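Local coordinates for capsular polysaccharide biosynthesis protein (Burkholderia pseudomallei, PDB 4BQN) that binds coenzyme A and probably acts as an acetyltransferase in the biosynthesis of the capsular polysaccharide, at residues F42-S45 against E46-D50; P114-E118 against G119-A123; T137-R140 against H141-E144. The protein carries 1 engineered substitution. One frame throughout, in Å; residues are numbered along the deposited sequence.

Contact 1 (F42-S45 against E46-D50); sequences FVAS and EEQID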
loop_
_atom_site.group_PDB
_atom_site.type_symbol
_atom_site.label_atom_id
_atom_site.label_comp_id
_atom_site.label_asym_id
_atom_site.label_seq_id
_atom_site.Cartn_x
_atom_site.Cartn_y
_atom_site.Cartn_z
ATOM N N PHE A 42 9.231 -2.325 -8.776
ATOM C CA PHE A 42 9.119 -3.780 -8.710
ATOM C C PHE A 42 9.171 -4.450 -10.075
ATOM O O PHE A 42 9.338 -5.673 -10.144
ATOM C CB PHE A 42 7.846 -4.211 -7.966
ATOM C CG PHE A 42 6.572 -3.909 -8.703
ATOM C CD1 PHE A 42 5.975 -2.648 -8.617
ATOM C CD2 PHE A 42 5.953 -4.890 -9.473
ATOM C CE1 PHE A 42 4.785 -2.373 -9.289
ATOM C CE2 PHE A 42 4.779 -4.615 -10.158
ATOM C CZ PHE A 42 4.192 -3.356 -10.067
ATOM N N VAL A 43 9.034 -3.665 -11.142
ATOM C CA VAL A 43 8.969 -4.269 -12.456
ATOM C C VAL A 43 10.014 -3.765 -13.449
ATOM O O VAL A 43 10.343 -4.496 -14.377
ATOM C CB VAL A 43 7.531 -4.217 -13.015
ATOM C CG1 VAL A 43 7.186 -2.811 -13.461
ATOM C CG2 VAL A 43 7.321 -5.252 -14.114
ATOM N N ALA A 44 10.582 -2.578 -13.230
ATOM C CA ALA A 44 11.575 -2.049 -14.169
ATOM C C ALA A 44 12.687 -3.055 -14.397
ATOM O O ALA A 44 13.220 -3.615 -13.443
ATOM C CB ALA A 44 12.170 -0.746 -13.649
ATOM N N SER A 45 13.053 -3.269 -15.655
ATOM C CA SER A 45 14.215 -4.096 -15.949
ATOM C C SER A 45 15.479 -3.247 -15.843
ATOM O O SER A 45 15.416 -2.010 -15.796
ATOM C CB SER A 45 14.123 -4.658 -17.358
ATOM O OG SER A 45 14.296 -3.595 -18.288
ATOM N N GLU A 46 16.629 -3.907 -15.822
ATOM C CA GLU A 46 17.881 -3.180 -15.785
ATOM C C GLU A 46 18.064 -2.311 -17.014
ATOM O O GLU A 46 18.519 -1.172 -16.907
ATOM C CB GLU A 46 19.048 -4.130 -15.600
ATOM C CG GLU A 46 20.334 -3.417 -15.243
ATOM C CD GLU A 46 21.456 -4.380 -14.925
ATOM O OE1 GLU A 46 21.229 -5.618 -14.942
ATOM O OE2 GLU A 46 22.563 -3.891 -14.647
ATOM N N GLU A 47 17.678 -2.837 -18.175
ATOM C CA GLU A 47 17.787 -2.076 -19.404
ATOM C C GLU A 47 16.908 -0.823 -19.315
ATOM O O GLU A 47 17.330 0.272 -19.698
ATOM C CB GLU A 47 17.410 -2.948 -20.606
ATOM C CG GLU A 47 18.440 -4.019 -20.957
ATOM C CD GLU A 47 18.538 -5.147 -19.936
ATOM O OE1 GLU A 47 17.520 -5.488 -19.291
ATOM O OE2 GLU A 47 19.646 -5.709 -19.786
ATOM N N GLN A 48 15.703 -0.977 -18.775
ATOM C CA GLN A 48 14.788 0.163 -18.644
ATOM C C GLN A 48 15.306 1.208 -17.672
ATOM O O GLN A 48 15.284 2.410 -17.968
ATOM C CB GLN A 48 13.394 -0.290 -18.226
ATOM C CG GLN A 48 12.666 -1.004 -19.350
ATOM C CD GLN A 48 11.447 -1.767 -18.895
ATOM O OE1 GLN A 48 11.287 -2.086 -17.721
ATOM N NE2 GLN A 48 10.585 -2.096 -19.846
ATOM N N ILE A 49 15.774 0.757 -16.515
ATOM C CA ILE A 49 16.245 1.705 -15.507
ATOM C C ILE A 49 17.513 2.439 -15.950
ATOM O O ILE A 49 17.684 3.641 -15.656
ATOM C CB ILE A 49 16.350 1.067 -14.096
ATOM C CG1 ILE A 49 16.056 2.121 -13.024
ATOM C CG2 ILE A 49 17.691 0.375 -13.876
ATOM C CD1 ILE A 49 14.588 2.496 -12.914
ATOM N N ASP A 50 18.380 1.723 -16.679
ATOM C CA ASP A 50 19.569 2.333 -17.287
ATOM C C ASP A 50 19.166 3.441 -18.259
ATOM O O ASP A 50 19.733 4.541 -18.232
ATOM C CB ASP A 50 20.390 1.294 -18.059
ATOM C CG ASP A 50 21.234 0.391 -17.163
ATOM O OD1 ASP A 50 21.428 0.661 -15.956
ATOM O OD2 ASP A 50 21.738 -0.617 -17.702
HETATM O O HOH W 1 9.575 -4.036 -16.940
#
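Between S45 and I49 the loop that follows strand 33-35 winds into helix 46-56, its first turn closed by the bond from I49 N to S45 O (2.9 Å). S45 stands at the N-cap. Its OG sits between the backbone N and the carbonyl carbon (chi1 70°), a setting that turns the hydroxyl back over the helix start, where it accepts from Q48 N at 3.0 Å. Q48 answers with its side chain. Its CG lies beside its own backbone N, and the chain runs on extended, passing CG within 3.2 Å of S45 OG and bringing the amide oxygen OE1 to S45 N at 3.0 Å. That bond is almost straight at hydrogen (172°), although the donor is tilted 31° from the amide plane. OE1 is gripped a second time by water 1, which donates to it and also to V43 O, both at 2.7 Å, so the side-chain amide is tied to the loop on two fronts. Away from these polar bonds, the methyl CB of A44 meets I49 CD1 at 4.1 Å, a modest apolar touch between two buried residues. Farther out, E46 and D50, one turn apart, both form salt bridges with K76, while A44 O accepts from R73; these ties join the helix start to the helix 70-73 region. The reciprocal pair, side chain of S45 to backbone of Q48 and side chain of Q48 to backbone of S45, is the classic capping box of a helix N-terminus.

Contact 2 (P114-E118 against G119-A123); sequences PPHPE and GYVDA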
loop_
_atom_site.group_PDB
_atom_site.type_symbol
_atom_site.label_atom_id
_atom_site.label_comp_id
_atom_site.label_asym_id
_atom_site.label_seq_id
_atom_site.Cartn_x
_atom_site.Cartn_y
_atom_site.Cartn_z
ATOM N N PRO A 114 6.909 -18.733 -1.093
ATOM C CA PRO A 114 6.711 -18.432 -2.511
ATOM C C PRO A 114 5.775 -17.242 -2.691
ATOM O O PRO A 114 4.867 -17.035 -1.872
ATOM C CB PRO A 114 6.038 -19.697 -3.051
ATOM C CG PRO A 114 6.407 -20.775 -2.090
ATOM C CD PRO A 114 6.517 -20.113 -0.752
ATOM N N PRO A 115 5.981 -16.461 -3.757
ATOM C CA PRO A 115 5.038 -15.382 -4.030
ATOM C C PRO A 115 3.630 -15.947 -4.194
ATOM O O PRO A 115 3.441 -17.019 -4.775
ATOM C CB PRO A 115 5.540 -14.796 -5.356
ATOM C CG PRO A 115 6.971 -15.209 -5.434
ATOM C CD PRO A 115 7.033 -16.552 -4.779
ATOM N N HIS A 116 2.649 -15.241 -3.661
ATOM C CA HIS A 116 1.267 -15.667 -3.799
ATOM C C HIS A 116 0.700 -14.998 -5.044
ATOM O O HIS A 116 0.935 -13.800 -5.251
ATOM C CB HIS A 116 0.460 -15.277 -2.552
ATOM C CG HIS A 116 -0.903 -15.887 -2.515
ATOM N ND1 HIS A 116 -1.933 -15.460 -3.327
ATOM C CD2 HIS A 116 -1.388 -16.927 -1.798
ATOM C CE1 HIS A 116 -3.001 -16.206 -3.101
ATOM N NE2 HIS A 116 -2.695 -17.105 -2.179
ATOM N N PRO A 117 -0.051 -15.752 -5.876
ATOM C CA PRO A 117 -0.517 -15.156 -7.140
ATOM C C PRO A 117 -1.371 -13.904 -6.945
ATOM O O PRO A 117 -1.475 -13.079 -7.847
ATOM C CB PRO A 117 -1.332 -16.278 -7.806
ATOM C CG PRO A 117 -1.435 -17.379 -6.809
ATOM C CD PRO A 117 -0.364 -17.189 -5.781
ATOM N N GLU A 118 -1.962 -13.759 -5.767
ATOM C CA GLU A 118 -2.780 -12.602 -5.478
ATOM C C GLU A 118 -2.032 -11.490 -4.736
ATOM O O GLU A 118 -2.575 -10.402 -4.551
ATOM C CB GLU A 118 -4.046 -13.044 -4.735
ATOM C CG GLU A 118 -4.888 -14.010 -5.577
ATOM C CD GLU A 118 -5.890 -14.815 -4.787
ATOM O OE1 GLU A 118 -5.868 -14.757 -3.533
ATOM O OE2 GLU A 118 -6.701 -15.513 -5.437
ATOM N N GLY A 119 -0.797 -11.774 -4.308
ATOM C CA GLY A 119 0.074 -10.776 -3.679
ATOM C C GLY A 119 -0.078 -10.592 -2.170
ATOM O O GLY A 119 0.697 -9.856 -1.548
ATOM N N TYR A 120 -1.100 -11.211 -1.579
ATOM C CA TYR A 120 -1.405 -11.045 -0.155
ATOM C C TYR A 120 -1.794 -12.379 0.436
ATOM O O TYR A 120 -2.341 -13.246 -0.269
ATOM C CB TYR A 120 -2.557 -10.054 0.061
ATOM C CG TYR A 120 -2.308 -8.735 -0.601
ATOM C CD1 TYR A 120 -1.587 -7.735 0.043
ATOM C CD2 TYR A 120 -2.744 -8.503 -1.909
ATOM C CE1 TYR A 120 -1.333 -6.524 -0.591
ATOM C CE2 TYR A 120 -2.484 -7.301 -2.546
ATOM C CZ TYR A 120 -1.783 -6.324 -1.884
ATOM O OH TYR A 120 -1.550 -5.138 -2.524
ATOM N N VAL A 121 -1.493 -12.545 1.717
ATOM C CA VAL A 121 -1.896 -13.715 2.472
ATOM C C VAL A 121 -2.375 -13.303 3.858
ATOM O O VAL A 121 -2.107 -12.188 4.323
ATOM C CB VAL A 121 -0.738 -14.732 2.621
ATOM C CG1 VAL A 121 -0.301 -15.281 1.261
ATOM C CG2 VAL A 121 0.445 -14.120 3.360
ATOM N N ASP A 122 -3.106 -14.193 4.505
ATOM C CA ASP A 122 -3.569 -13.925 5.855
ATOM C C ASP A 122 -2.539 -14.485 6.834
ATOM O O ASP A 122 -2.408 -15.700 7.003
ATOM C CB ASP A 122 -4.979 -14.483 6.075
ATOM C CG ASP A 122 -5.595 -13.986 7.358
ATOM O OD1 ASP A 122 -5.013 -14.257 8.429
ATOM O OD2 ASP A 122 -6.628 -13.279 7.287
ATOM N N ALA A 123 -1.768 -13.584 7.431
ATOM C CA ALA A 123 -0.732 -13.947 8.378
ATOM C C ALA A 123 -1.275 -14.552 9.662
ATOM O O ALA A 123 -0.577 -15.341 10.299
ATOM C CB ALA A 123 0.149 -12.751 8.689
HETATM O O HOH W 2 -4.880 -13.278 -1.376
#
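The imidazole CD2 of H116 lies 3.6 Å from the methyl CG1 of V121, beside the type I beta turn from H116 to G119, which leads toward strand 121-122. This is the tight side. With CG anti to the backbone N (chi1 -170°), the H116 ring folds back into the turn, where P117 CD lies over one face and Y120 O over the other, 3.7 Å above the plane. At the ring edge ND1 accepts from E118 N at 3.0 Å, nearly in the ring plane, and G119 N closes the turn on H116 O at 2.8 Å. The ring also meets W279, and V121 packs on helix 269-281.

The looser side is watery. E118 reaches out with its chain extended beyond CG, and water 2 donates to both E118 OE1 and Y120 O, at 2.8 Å each, so the carboxylate meets the Y120 carbonyl through a water; its OE2 forms a salt bridge with K267. The Y120 hydroxyl is bonded to N200, a coenzyme A-binding residue.

Because ND1 accepts a hydrogen bond from E118 N, it probably carries no proton, which is consistent with a neutral imidazole protonated at NE2.

Contact 3 (T137-R140 against H141-E144); sequences TYLR and HLEE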
loop_
_atom_site.group_PDB
_atom_site.type_symbol
_atom_site.label_atom_id
_atom_site.label_comp_id
_atom_site.label_asym_id
_atom_site.label_seq_id
_atom_site.Cartn_x
_atom_site.Cartn_y
_atom_site.Cartn_z
ATOM N N THR A 137 -11.798 -25.137 12.459
ATOM C CA THR A 137 -11.803 -24.458 13.758
ATOM C C THR A 137 -11.619 -22.951 13.566
ATOM O O THR A 137 -12.328 -22.146 14.172
ATOM C CB THR A 137 -10.725 -25.018 14.702
ATOM O OG1 THR A 137 -10.950 -26.419 14.895
ATOM C CG2 THR A 137 -10.771 -24.326 16.057
ATOM N N TYR A 138 -10.679 -22.577 12.702
ATOM C CA TYR A 138 -10.436 -21.166 12.422
ATOM C C TYR A 138 -11.695 -20.498 11.877
ATOM O O TYR A 138 -12.086 -19.420 12.353
ATOM C CB TYR A 138 -9.283 -21.013 11.438
ATOM C CG TYR A 138 -8.785 -19.592 11.272
ATOM C CD1 TYR A 138 -9.409 -18.704 10.392
ATOM C CD2 TYR A 138 -7.672 -19.147 11.986
ATOM C CE1 TYR A 138 -8.938 -17.401 10.237
ATOM C CE2 TYR A 138 -7.196 -17.849 11.855
ATOM C CZ TYR A 138 -7.824 -16.982 10.972
ATOM O OH TYR A 138 -7.342 -15.695 10.844
ATOM N N LEU A 139 -12.339 -21.131 10.895
ATOM C CA LEU A 139 -13.539 -20.555 10.297
ATOM C C LEU A 139 -14.681 -20.396 11.309
ATOM O O LEU A 139 -15.463 -19.444 11.213
ATOM C CB LEU A 139 -13.978 -21.340 9.055
ATOM C CG LEU A 139 -13.369 -20.879 7.711
ATOM C CD1 LEU A 139 -13.953 -19.540 7.284
ATOM C CD2 LEU A 139 -11.842 -20.811 7.704
ATOM N N ARG A 140 -14.740 -21.278 12.307
ATOM C CA ARG A 140 -15.752 -21.153 13.356
ATOM C C ARG A 140 -15.441 -20.030 14.349
ATOM O O ARG A 140 -16.327 -19.614 15.084
ATOM C CB ARG A 140 -15.949 -22.479 14.096
ATOM C CG ARG A 140 -16.688 -23.524 13.270
ATOM C CD ARG A 140 -16.989 -24.786 14.067
ATOM N NE ARG A 140 -15.787 -25.556 14.391
ATOM C CZ ARG A 140 -15.340 -26.604 13.700
ATOM N NH1 ARG A 140 -15.989 -27.029 12.623
ATOM N NH2 ARG A 140 -14.239 -27.231 14.088
ATOM N N HIS A 141 -14.198 -19.527 14.350
ATOM C CA HIS A 141 -13.751 -18.518 15.326
ATOM C C HIS A 141 -13.497 -17.124 14.740
ATOM O O HIS A 141 -12.825 -16.288 15.360
ATOM C CB HIS A 141 -12.491 -19.011 16.045
ATOM C CG HIS A 141 -12.748 -20.070 17.074
ATOM N ND1 HIS A 141 -12.952 -21.395 16.752
ATOM C CD2 HIS A 141 -12.821 -19.998 18.423
ATOM C CE1 HIS A 141 -13.145 -22.091 17.857
ATOM N NE2 HIS A 141 -13.071 -21.268 18.886
ATOM N N LEU A 142 -14.057 -16.844 13.566
ATOM C CA LEU A 142 -13.798 -15.535 12.951
ATOM C C LEU A 142 -14.279 -14.391 13.826
ATOM O O LEU A 142 -13.633 -13.343 13.890
ATOM C CB LEU A 142 -14.436 -15.398 11.579
ATOM C CG LEU A 142 -13.976 -16.370 10.499
ATOM C CD1 LEU A 142 -14.705 -16.030 9.210
ATOM C CD2 LEU A 142 -12.473 -16.320 10.269
ATOM N N GLU A 143 -15.405 -14.590 14.507
ATOM C CA GLU A 143 -15.953 -13.547 15.377
ATOM C C GLU A 143 -15.075 -13.278 16.586
ATOM O O GLU A 143 -14.912 -12.127 16.983
ATOM C CB GLU A 143 -17.364 -13.907 15.841
ATOM C CG GLU A 143 -18.430 -13.717 14.774
ATOM C CD GLU A 143 -18.540 -14.871 13.788
ATOM O OE1 GLU A 143 -17.852 -15.907 13.949
ATOM O OE2 GLU A 143 -19.344 -14.736 12.844
ATOM N N GLU A 144 -14.528 -14.332 17.194
ATOM C CA GLU A 144 -13.630 -14.171 18.344
ATOM C C GLU A 144 -12.384 -13.388 17.927
ATOM O O GLU A 144 -11.912 -12.501 18.657
ATOM C CB GLU A 144 -13.226 -15.527 18.933
ATOM C CG GLU A 144 -14.327 -16.227 19.719
ATOM C CD GLU A 144 -15.238 -17.111 18.878
ATOM O OE1 GLU A 144 -15.301 -16.974 17.637
ATOM O OE2 GLU A 144 -15.932 -17.951 19.487
HETATM O O HOH W 3 -17.340 -17.982 12.108
HETATM O O HOH W 4 -17.904 -17.596 16.427
HETATM O O HOH W 5 -16.438 -20.246 17.934
#
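H141 meets T137 one turn back along the chain, the two side chains lying side by side and pointing the same way. From the backbone, CB of H141 passes 3.7 Å from T137 O, and CG, anti to the carbonyl carbon (chi1 -75°), approaches the same oxygen a little more closely. ND1 then donates to T137 O at 2.8 Å; the oxygen lies near the ring plane, whereas the nitrogen is tilted 34° from the carbonyl plane. CE1, farther round, rests on the methyl CG2 of T137 at 3.7 Å. Water 5 sits over the centre of one ring face, and the ring of F310 also meets the imidazole.

H141 is the N-cap of helix 142-151, where the chain passes from helix 135-140, so its ring serves a helix-to-helix junction by taking up a carbonyl of the earlier helix; H141 N meanwhile donates to Y138 O.

On the buried side L142 touches two residues of that helix, one with each methyl. Its CD2 meets Y138 CE1 at 3.7 Å, the two side chains crossing at about a right angle, and its CD1 lies alongside L139 CD1 at 4.1 Å. In one conformer of E143, water 3 links L139 O and OE1, while E143 OE2 forms a salt bridge with R256.

The three contacts follow one another along the chain, and the coenzyme A site lies nearer the first two. Contact 1 stands off from it, the side chain of V43 being about 9 Å from the bound coenzyme A and about 8 Å from that of C14, to which coenzyme A is covalently bound in a structure of this protein. Contact 2 is nearer, the Y120 side chain being about 5 Å from the ligand. Contact 3 lies away from the site, yet touches contact 2, with D122 OD1 3.7 Å from Y138 OH; Y242 bonds to both residues. Centres of contacts 1 and 2 are 24 Å apart, those of 1 and 3, on opposite sides of the chain's centre, 44 Å.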